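Local coordinates for major capsid protein (Paramecium bursaria Chlorella virus 1, PDB 5TIP), which self-assembles as trimers into the large icosahedral capsid of the virus, whose shell contains 5040 copies of it, at residues Leu65-Val70 / Asp206-Asp211; Pro163-Gln168 / Gln213-Phe218. All blocks are in the same frame, centred on the assembly; numbering follows the deposited sequence.

Interaction 1 of 2, residues Leu65-Val70 / Asp206-Asp211; sequences LITDIV and DYIFLD
The carbonyl oxygen of L65 takes one hydrogen bond from the facing strand, I208 N donating to L65 O at 2.7 Å from 41° above the carbonyl plane, and in addition a weak CA-H...O contact from Y207. The pairing joins strands 65-76 and 200-210, antiparallel neighbours in the N-terminal jelly roll of a double jelly-roll capsid protein. L65 N returns a bond to I208 O at 3.2 Å, making this a hydrogen-bonded pair, while I66 and Y207 form the adjacent non-hydrogen-bonded one. Regular pairing then breaks in a beta bulge, where T67 and D68 together face D206: T67 N donates to D206 O at 2.9 Å, and D206 N to D68 O.

The sheet's two faces are packed differently. On one, I66 and Y207 lie side by side and point the same way; I66 CG2, anti to the carbonyl carbon and beside the backbone N, meets Y207 CD2 at 3.6 Å. The ring's hydroxyl is held elsewhere, by S60 and Q43. On the other face, L65 CB rests on I208 CB at 3.8 Å, and L210 crosses L65 at about a right angle; F26 of the second subunit packs on all three. At the bulge D68 OD2 and D206 OD2 lie 4.2 Å apart, which would probably raise their proton affinity; a water modelled between them sits too close to both, so its identity is doubtful. Q340 of the third subunit packs against both residues. Beside them, T67 turns OG1 to D206 CB at 3.5 Å and lays its methyl CG2 against I208 CG1.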
ATOM      1  N   LEU A  65      26.489 -10.486  12.259  1.00 23.47           N
ATOM      2  CA  LEU A  65      26.003  -9.270  11.626  1.00 19.80           C
ATOM      3  C   LEU A  65      24.925  -8.655  12.506  1.00 19.43           C
ATOM      4  O   LEU A  65      24.363  -9.315  13.381  1.00 23.17           O
ATOM      5  CB  LEU A  65      25.432  -9.544  10.227  1.00 21.78           C
ATOM      6  CG  LEU A  65      26.081 -10.646   9.385  1.00 23.74           C
ATOM      7  CD1 LEU A  65      25.241 -10.925   8.157  1.00 18.82           C
ATOM      8  CD2 LEU A  65      27.495 -10.270   8.981  1.00 22.40           C
ATOM      9  N   ILE A  66      24.635  -7.379  12.264  1.00 21.07           N
ATOM     10  CA  ILE A  66      23.531  -6.692  12.926  1.00 20.86           C
ATOM     11  C   ILE A  66      22.678  -6.012  11.866  1.00 21.34           C
ATOM     12  O   ILE A  66      23.195  -5.514  10.860  1.00 22.85           O
ATOM     13  CB  ILE A  66      24.011  -5.670  13.979  1.00 20.59           C
ATOM     14  CG1 ILE A  66      24.908  -4.606  13.351  1.00 22.20           C
ATOM     15  CG2 ILE A  66      24.734  -6.375  15.109  1.00 21.24           C
ATOM     16  CD1 ILE A  66      25.358  -3.550  14.336  1.00 22.97           C
ATOM     17  N   THR A  67      21.365  -6.007  12.089  1.00 22.64           N
ATOM     18  CA  THR A  67      20.424  -5.410  11.152  1.00 23.93           C
ATOM     19  C   THR A  67      19.554  -4.378  11.857  1.00 25.37           C
ATOM     20  O   THR A  67      19.945  -3.214  11.989  1.00 27.30           O
ATOM     21  CB  THR A  67      19.554  -6.489  10.499  1.00 26.17           C
ATOM     22  OG1 THR A  67      18.883  -7.246  11.514  1.00 30.28           O
ATOM     23  CG2 THR A  67      20.406  -7.428   9.658  1.00 26.92           C
ATOM     24  N   ASP A  68      18.375  -4.792  12.311  1.00 26.61           N
ATOM     25  CA  ASP A  68      17.434  -3.861  12.916  1.00 27.22           C
ATOM     26  C   ASP A  68      17.901  -3.439  14.303  1.00 25.84           C
ATOM     27  O   ASP A  68      18.467  -4.235  15.057  1.00 24.64           O
ATOM     28  CB  ASP A  68      16.049  -4.499  13.006  1.00 32.80           C
ATOM     29  CG  ASP A  68      15.531  -4.955  11.659  1.00 40.03           C
ATOM     30  OD1 ASP A  68      15.677  -4.200  10.676  1.00 42.79           O
ATOM     31  OD2 ASP A  68      14.984  -6.076  11.582  1.00 44.62           O
ATOM     32  N   ILE A  69      17.668  -2.170  14.635  1.00 25.35           N
ATOM     33  CA  ILE A  69      17.922  -1.631  15.965  1.00 24.52           C
ATOM     34  C   ILE A  69      16.697  -0.837  16.394  1.00 26.61           C
ATOM     35  O   ILE A  69      16.250   0.060  15.668  1.00 26.14           O
ATOM     36  CB  ILE A  69      19.181  -0.741  16.002  1.00 23.47           C
ATOM     37  CG1 ILE A  69      20.426  -1.553  15.641  1.00 22.54           C
ATOM     38  CG2 ILE A  69      19.339  -0.102  17.372  1.00 26.19           C
ATOM     39  CD1 ILE A  69      21.721  -0.781  15.782  1.00 23.48           C
ATOM     40  N   VAL A  70      16.155  -1.161  17.566  1.00 31.24           N
ATOM     41  CA  VAL A  70      14.953  -0.521  18.086  1.00 28.04           C
ATOM     42  C   VAL A  70      15.259   0.062  19.460  1.00 25.33           C
ATOM     43  O   VAL A  70      15.897  -0.590  20.294  1.00 24.50           O
ATOM     44  CB  VAL A  70      13.768  -1.507  18.163  1.00 30.53           C
ATOM     45  CG1 VAL A  70      12.527  -0.814  18.700  1.00 31.47           C
ATOM     46  CG2 VAL A  70      13.492  -2.114  16.798  1.00 32.00           C
ATOM     47  N   ASP A 206      19.190  -6.460  16.572  1.00 26.62           N
ATOM     48  CA  ASP A 206      18.938  -7.751  15.942  1.00 29.91           C
ATOM     49  C   ASP A 206      20.235  -8.289  15.351  1.00 26.91           C
ATOM     50  O   ASP A 206      20.827  -7.661  14.467  1.00 27.64           O
ATOM     51  CB  ASP A 206      17.868  -7.623  14.858  1.00 38.40           C
ATOM     52  CG  ASP A 206      16.469  -7.493  15.431  1.00 48.42           C
ATOM     53  OD1 ASP A 206      16.222  -6.536  16.193  1.00 51.88           O
ATOM     54  OD2 ASP A 206      15.614  -8.346  15.110  1.00 51.00           O
ATOM     55  N   TYR A 207      20.672  -9.445  15.838  1.00 27.16           N
ATOM     56  CA  TYR A 207      21.911 -10.064  15.396  1.00 26.33           C
ATOM     57  C   TYR A 207      21.626 -11.189  14.410  1.00 26.43           C
ATOM     58  O   TYR A 207      20.604 -11.875  14.496  1.00 26.75           O
ATOM     59  CB  TYR A 207      22.706 -10.616  16.581  1.00 24.17           C
ATOM     60  CG  TYR A 207      23.285  -9.556  17.489  1.00 25.29           C
ATOM     61  CD1 TYR A 207      22.511  -8.964  18.478  1.00 24.90           C
ATOM     62  CD2 TYR A 207      24.606  -9.149  17.361  1.00 26.70           C
ATOM     63  CE1 TYR A 207      23.036  -7.995  19.312  1.00 24.33           C
ATOM     64  CE2 TYR A 207      25.140  -8.180  18.191  1.00 26.28           C
ATOM     65  CZ  TYR A 207      24.350  -7.607  19.165  1.00 25.59           C
ATOM     66  OH  TYR A 207      24.874  -6.642  19.994  1.00 27.38           O
ATOM     67  N   ILE A 208      22.546 -11.371  13.467  1.00 24.31           N
ATOM     68  CA  ILE A 208      22.490 -12.458  12.498  1.00 23.75           C
ATOM     69  C   ILE A 208      23.591 -13.452  12.838  1.00 23.87           C
ATOM     70  O   ILE A 208      24.765 -13.077  12.934  1.00 25.66           O
ATOM     71  CB  ILE A 208      22.640 -11.947  11.054  1.00 25.27           C
ATOM     72  CG1 ILE A 208      21.616 -10.849  10.758  1.00 22.31           C
ATOM     73  CG2 ILE A 208      22.501 -13.097  10.070  1.00 27.14           C
ATOM     74  CD1 ILE A 208      20.184 -11.330  10.774  1.00 19.44           C
ATOM     75  N   PHE A 209      23.212 -14.713  13.026  1.00 25.48           N
ATOM     76  CA  PHE A 209      24.158 -15.793  13.272  1.00 26.41           C
ATOM     77  C   PHE A 209      24.335 -16.588  11.986  1.00 25.37           C
ATOM     78  O   PHE A 209      23.363 -17.129  11.449  1.00 25.63           O
ATOM     79  CB  PHE A 209      23.676 -16.688  14.415  1.00 26.07           C
ATOM     80  CG  PHE A 209      23.539 -15.968  15.727  1.00 28.36           C
ATOM     81  CD1 PHE A 209      22.390 -15.257  16.029  1.00 28.32           C
ATOM     82  CD2 PHE A 209      24.564 -15.997  16.657  1.00 28.16           C
ATOM     83  CE1 PHE A 209      22.265 -14.590  17.231  1.00 27.14           C
ATOM     84  CE2 PHE A 209      24.444 -15.332  17.863  1.00 27.90           C
ATOM     85  CZ  PHE A 209      23.293 -14.629  18.150  1.00 26.37           C
ATOM     86  N   LEU A 210      25.569 -16.659  11.499  1.00 26.07           N
ATOM     87  CA  LEU A 210      25.880 -17.254  10.209  1.00 32.05           C
ATOM     88  C   LEU A 210      26.465 -18.653  10.364  1.00 39.68           C
ATOM     89  O   LEU A 210      26.996 -19.024  11.412  1.00 36.29           O
ATOM     90  CB  LEU A 210      26.856 -16.366   9.432  1.00 30.21           C
ATOM     91  CG  LEU A 210      26.348 -14.967   9.081  1.00 27.41           C
ATOM     92  CD1 LEU A 210      27.455 -14.129   8.459  1.00 27.11           C
ATOM     93  CD2 LEU A 210      25.148 -15.050   8.153  1.00 26.72           C
ATOM     94  N   ASP A 211      26.352 -19.431   9.288  1.00 54.94           N
ATOM     95  CA  ASP A 211      26.910 -20.771   9.226  1.00 64.58           C
ATOM     96  C   ASP A 211      28.427 -20.706   9.042  1.00 65.06           C
ATOM     97  O   ASP A 211      29.004 -19.645   8.791  1.00 65.90           O
ATOM     98  CB  ASP A 211      26.258 -21.568   8.097  1.00 72.25           C
ATOM     99  CG  ASP A 211      26.155 -23.049   8.410  1.00 83.14           C
ATOM    100  OD1 ASP A 211      27.047 -23.572   9.110  1.00 87.98           O
ATOM    101  OD2 ASP A 211      25.178 -23.689   7.962  1.00 87.72           O
TER
HETATM  102  O   HOH W   1      15.034  -8.332  12.752  1.00 48.60           O

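Interaction 2 of 2, residues Pro163-Gln168 / Gln213-Phe218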
ATOM      1  N   PRO A 163      28.751  -6.080   9.299  1.00 25.68           N
ATOM      2  CA  PRO A 163      29.445  -7.277   9.788  1.00 28.31           C
ATOM      3  C   PRO A 163      30.322  -7.003  11.000  1.00 31.15           C
ATOM      4  O   PRO A 163      31.464  -6.550  10.862  1.00 33.99           O
ATOM      5  CB  PRO A 163      30.279  -7.709   8.577  1.00 27.36           C
ATOM      6  CG  PRO A 163      30.566  -6.435   7.858  1.00 24.99           C
ATOM      7  CD  PRO A 163      29.390  -5.517   8.096  1.00 23.88           C
ATOM      8  N   LEU A 164      29.793  -7.268  12.199  1.00 30.99           N
ATOM      9  CA  LEU A 164      30.604  -7.139  13.405  1.00 33.64           C
ATOM     10  C   LEU A 164      31.759  -8.129  13.407  1.00 35.51           C
ATOM     11  O   LEU A 164      32.825  -7.837  13.960  1.00 42.62           O
ATOM     12  CB  LEU A 164      29.745  -7.340  14.653  1.00 33.85           C
ATOM     13  CG  LEU A 164      28.722  -6.263  15.013  1.00 32.55           C
ATOM     14  CD1 LEU A 164      28.099  -6.574  16.362  1.00 32.47           C
ATOM     15  CD2 LEU A 164      29.374  -4.897  15.030  1.00 32.61           C
ATOM     16  N   ILE A 165      31.569  -9.302  12.799  1.00 30.62           N
ATOM     17  CA  ILE A 165      32.629 -10.300  12.761  1.00 31.04           C
ATOM     18  C   ILE A 165      33.807  -9.824  11.921  1.00 29.11           C
ATOM     19  O   ILE A 165      34.937 -10.284  12.122  1.00 31.32           O
ATOM     20  CB  ILE A 165      32.078 -11.643  12.246  1.00 33.87           C
ATOM     21  CG1 ILE A 165      33.151 -12.728  12.336  1.00 39.15           C
ATOM     22  CG2 ILE A 165      31.555 -11.500  10.823  1.00 32.87           C
ATOM     23  CD1 ILE A 165      32.797 -13.995  11.626  1.00 42.97           C
ATOM     24  N   ALA A 166      33.579  -8.895  11.000  1.00 26.42           N
ATOM     25  CA  ALA A 166      34.639  -8.332  10.179  1.00 26.96           C
ATOM     26  C   ALA A 166      35.217  -7.049  10.765  1.00 27.34           C
ATOM     27  O   ALA A 166      36.021  -6.387  10.102  1.00 30.75           O
ATOM     28  CB  ALA A 166      34.123  -8.072   8.763  1.00 27.47           C
ATOM     29  N   LEU A 167      34.830  -6.686  11.985  1.00 26.52           N
ATOM     30  CA  LEU A 167      35.261  -5.453  12.638  1.00 27.81           C
ATOM     31  C   LEU A 167      35.837  -5.747  14.019  1.00 30.32           C
ATOM     32  O   LEU A 167      35.486  -5.101  15.009  1.00 34.54           O
ATOM     33  CB  LEU A 167      34.098  -4.471  12.752  1.00 25.62           C
ATOM     34  CG  LEU A 167      33.488  -3.891  11.475  1.00 23.48           C
ATOM     35  CD1 LEU A 167      32.228  -3.113  11.816  1.00 23.31           C
ATOM     36  CD2 LEU A 167      34.483  -2.999  10.759  1.00 23.03           C
ATOM     37  N   GLN A 168      36.738  -6.731  14.112  1.00 29.41           N
ATOM     38  CA  GLN A 168      37.223  -7.147  15.426  1.00 33.24           C
ATOM     39  C   GLN A 168      38.075  -6.086  16.112  1.00 35.01           C
ATOM     40  O   GLN A 168      38.261  -6.159  17.331  1.00 35.49           O
ATOM     41  CB  GLN A 168      38.023  -8.449  15.327  1.00 35.92           C
ATOM     42  CG  GLN A 168      39.338  -8.344  14.575  1.00 39.37           C
ATOM     43  CD  GLN A 168      40.195  -9.587  14.745  1.00 42.32           C
ATOM     44  OE1 GLN A 168      40.055 -10.319  15.725  1.00 42.71           O
ATOM     45  NE2 GLN A 168      41.081  -9.835  13.789  1.00 43.15           N
ATOM     46  N   GLN A 213      30.760 -21.693   6.842  1.00 58.18           N
ATOM     47  CA  GLN A 213      31.435 -21.245   5.627  1.00 57.23           C
ATOM     48  C   GLN A 213      31.304 -19.740   5.437  1.00 51.36           C
ATOM     49  O   GLN A 213      32.303 -19.038   5.241  1.00 49.25           O
ATOM     50  CB  GLN A 213      30.895 -21.989   4.406  1.00 62.11           C
ATOM     51  CG  GLN A 213      31.378 -23.424   4.281  1.00 68.27           C
ATOM     52  CD  GLN A 213      31.042 -24.019   2.929  1.00 73.07           C
ATOM     53  OE1 GLN A 213      30.276 -23.438   2.161  1.00 73.74           O
ATOM     54  NE2 GLN A 213      31.622 -25.174   2.624  1.00 74.66           N
ATOM     55  N   GLU A 214      30.075 -19.223   5.498  1.00 48.57           N
ATOM     56  CA  GLU A 214      29.873 -17.792   5.316  1.00 44.27           C
ATOM     57  C   GLU A 214      30.499 -17.002   6.457  1.00 40.93           C
ATOM     58  O   GLU A 214      30.847 -15.830   6.280  1.00 41.69           O
ATOM     59  CB  GLU A 214      28.380 -17.490   5.201  1.00 46.42           C
ATOM     60  CG  GLU A 214      28.052 -16.159   4.560  1.00 51.79           C
ATOM     61  CD  GLU A 214      26.560 -15.904   4.497  1.00 58.11           C
ATOM     62  OE1 GLU A 214      25.811 -16.555   5.259  1.00 59.67           O
ATOM     63  OE2 GLU A 214      26.136 -15.058   3.683  1.00 59.30           O
ATOM     64  N   ARG A 215      30.651 -17.626   7.630  1.00 38.75           N
ATOM     65  CA  ARG A 215      31.339 -16.970   8.737  1.00 40.07           C
ATOM     66  C   ARG A 215      32.816 -16.769   8.420  1.00 42.31           C
ATOM     67  O   ARG A 215      33.400 -15.738   8.775  1.00 40.48           O
ATOM     68  CB  ARG A 215      31.173 -17.795  10.014  1.00 41.54           C
ATOM     69  CG  ARG A 215      31.065 -16.970  11.274  1.00 41.97           C
ATOM     70  CD  ARG A 215      30.903 -17.838  12.505  1.00 44.63           C
ATOM     71  NE  ARG A 215      30.917 -17.041  13.727  1.00 48.43           N
ATOM     72  CZ  ARG A 215      32.023 -16.700  14.381  1.00 52.22           C
ATOM     73  NH1 ARG A 215      33.208 -17.089  13.930  1.00 54.52           N
ATOM     74  NH2 ARG A 215      31.948 -15.973  15.487  1.00 52.14           N
ATOM     75  N   THR A 216      33.436 -17.745   7.750  1.00 44.45           N
ATOM     76  CA  THR A 216      34.839 -17.623   7.371  1.00 42.26           C
ATOM     77  C   THR A 216      35.026 -16.572   6.286  1.00 40.09           C
ATOM     78  O   THR A 216      36.029 -15.850   6.284  1.00 41.57           O
ATOM     79  CB  THR A 216      35.375 -18.981   6.905  1.00 43.29           C
ATOM     80  OG1 THR A 216      35.350 -19.908   7.998  1.00 46.35           O
ATOM     81  CG2 THR A 216      36.802 -18.863   6.387  1.00 42.17           C
ATOM     82  N   ARG A 217      34.054 -16.444   5.384  1.00 39.28           N
ATOM     83  CA  ARG A 217      34.180 -15.484   4.297  1.00 41.92           C
ATOM     84  C   ARG A 217      34.080 -14.051   4.796  1.00 40.13           C
ATOM     85  O   ARG A 217      34.827 -13.177   4.344  1.00 42.39           O
ATOM     86  CB  ARG A 217      33.085 -15.739   3.271  1.00 51.42           C
ATOM     87  CG  ARG A 217      33.190 -17.024   2.495  1.00 60.68           C
ATOM     88  CD  ARG A 217      32.018 -17.093   1.534  1.00 67.24           C
ATOM     89  NE  ARG A 217      32.031 -15.961   0.611  1.00 73.53           N
ATOM     90  CZ  ARG A 217      31.236 -14.901   0.727  1.00 79.13           C
ATOM     91  NH1 ARG A 217      30.362 -14.834   1.723  1.00 80.84           N
ATOM     92  NH2 ARG A 217      31.306 -13.918  -0.159  1.00 80.84           N
ATOM     93  N   PHE A 218      33.157 -13.789   5.723  1.00 35.83           N
ATOM     94  CA  PHE A 218      33.004 -12.438   6.249  1.00 35.03           C
ATOM     95  C   PHE A 218      34.209 -12.003   7.071  1.00 34.63           C
ATOM     96  O   PHE A 218      34.547 -10.815   7.090  1.00 34.42           O
ATOM     97  CB  PHE A 218      31.726 -12.344   7.080  1.00 33.70           C
ATOM     98  CG  PHE A 218      30.521 -11.950   6.282  1.00 32.23           C
ATOM     99  CD1 PHE A 218      30.191 -10.616   6.111  1.00 36.59           C
ATOM    100  CD2 PHE A 218      29.720 -12.914   5.697  1.00 31.07           C
ATOM    101  CE1 PHE A 218      29.082 -10.251   5.371  1.00 36.69           C
ATOM    102  CE2 PHE A 218      28.609 -12.557   4.958  1.00 33.83           C
ATOM    103  CZ  PHE A 218      28.289 -11.225   4.795  1.00 34.38           C
TER
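I165 reaches across to the helix with both of its branches. CG1 stands anti to the backbone N (chi1 -174°), and from it CD1 extends into the angle between the backbone and side chain of R215, 3.4 Å from R215 O and 3.5 Å from R215 CG. The same methyl sits over one face of the R215 guanidinium, 3.8 Å above its plane and offset toward the rim. That flat group is also held by charge, since R215 NE forms a salt bridge with D64, whose backbone is in turn hydrogen-bonded to that of I165. The other branch, CG2, touches F218 CB at 3.8 Å, the two side chains crossing at about a right angle.

P163-A166 forms a type I beta turn, closed by A166 N donating to P163 O, with I165 at its third position and its CB directed toward the helix. The turn belongs to the N-terminal jelly roll, whereas helix 212-220 is the connector that leads into strand 223-237 of the second jelly roll. F218 lies near the end of this connector, where P163 CB meets its CD1 at 3.8 Å. H223 and Y225 of the following strand also pack around this corner, and F26 of the second subunit packs on F218. A166 fits closely against the helix backbone: its CB is 3.2 Å from F218 O, an oxygen that accepts a hydrogen bond from H223 NE2.

From the N terminus the chain runs through 65-70, then 163-168, then 206-211 and, one residue later, 213-218, so the segments alternate and the two loops cross. Interaction 1 closes a loop of 135 residues by pairing an early strand of the first jelly roll with its last one; interaction 2 closes a loop of 44 by docking the connecting helix on a turn of that same jelly roll. The two contacts also touch: L65 packs on P163, L164 on I66 and Y207, and L210 on F218. Together they tie the strand pair and the turn to the helix that leads into the second jelly roll, beside F26 of the second subunit.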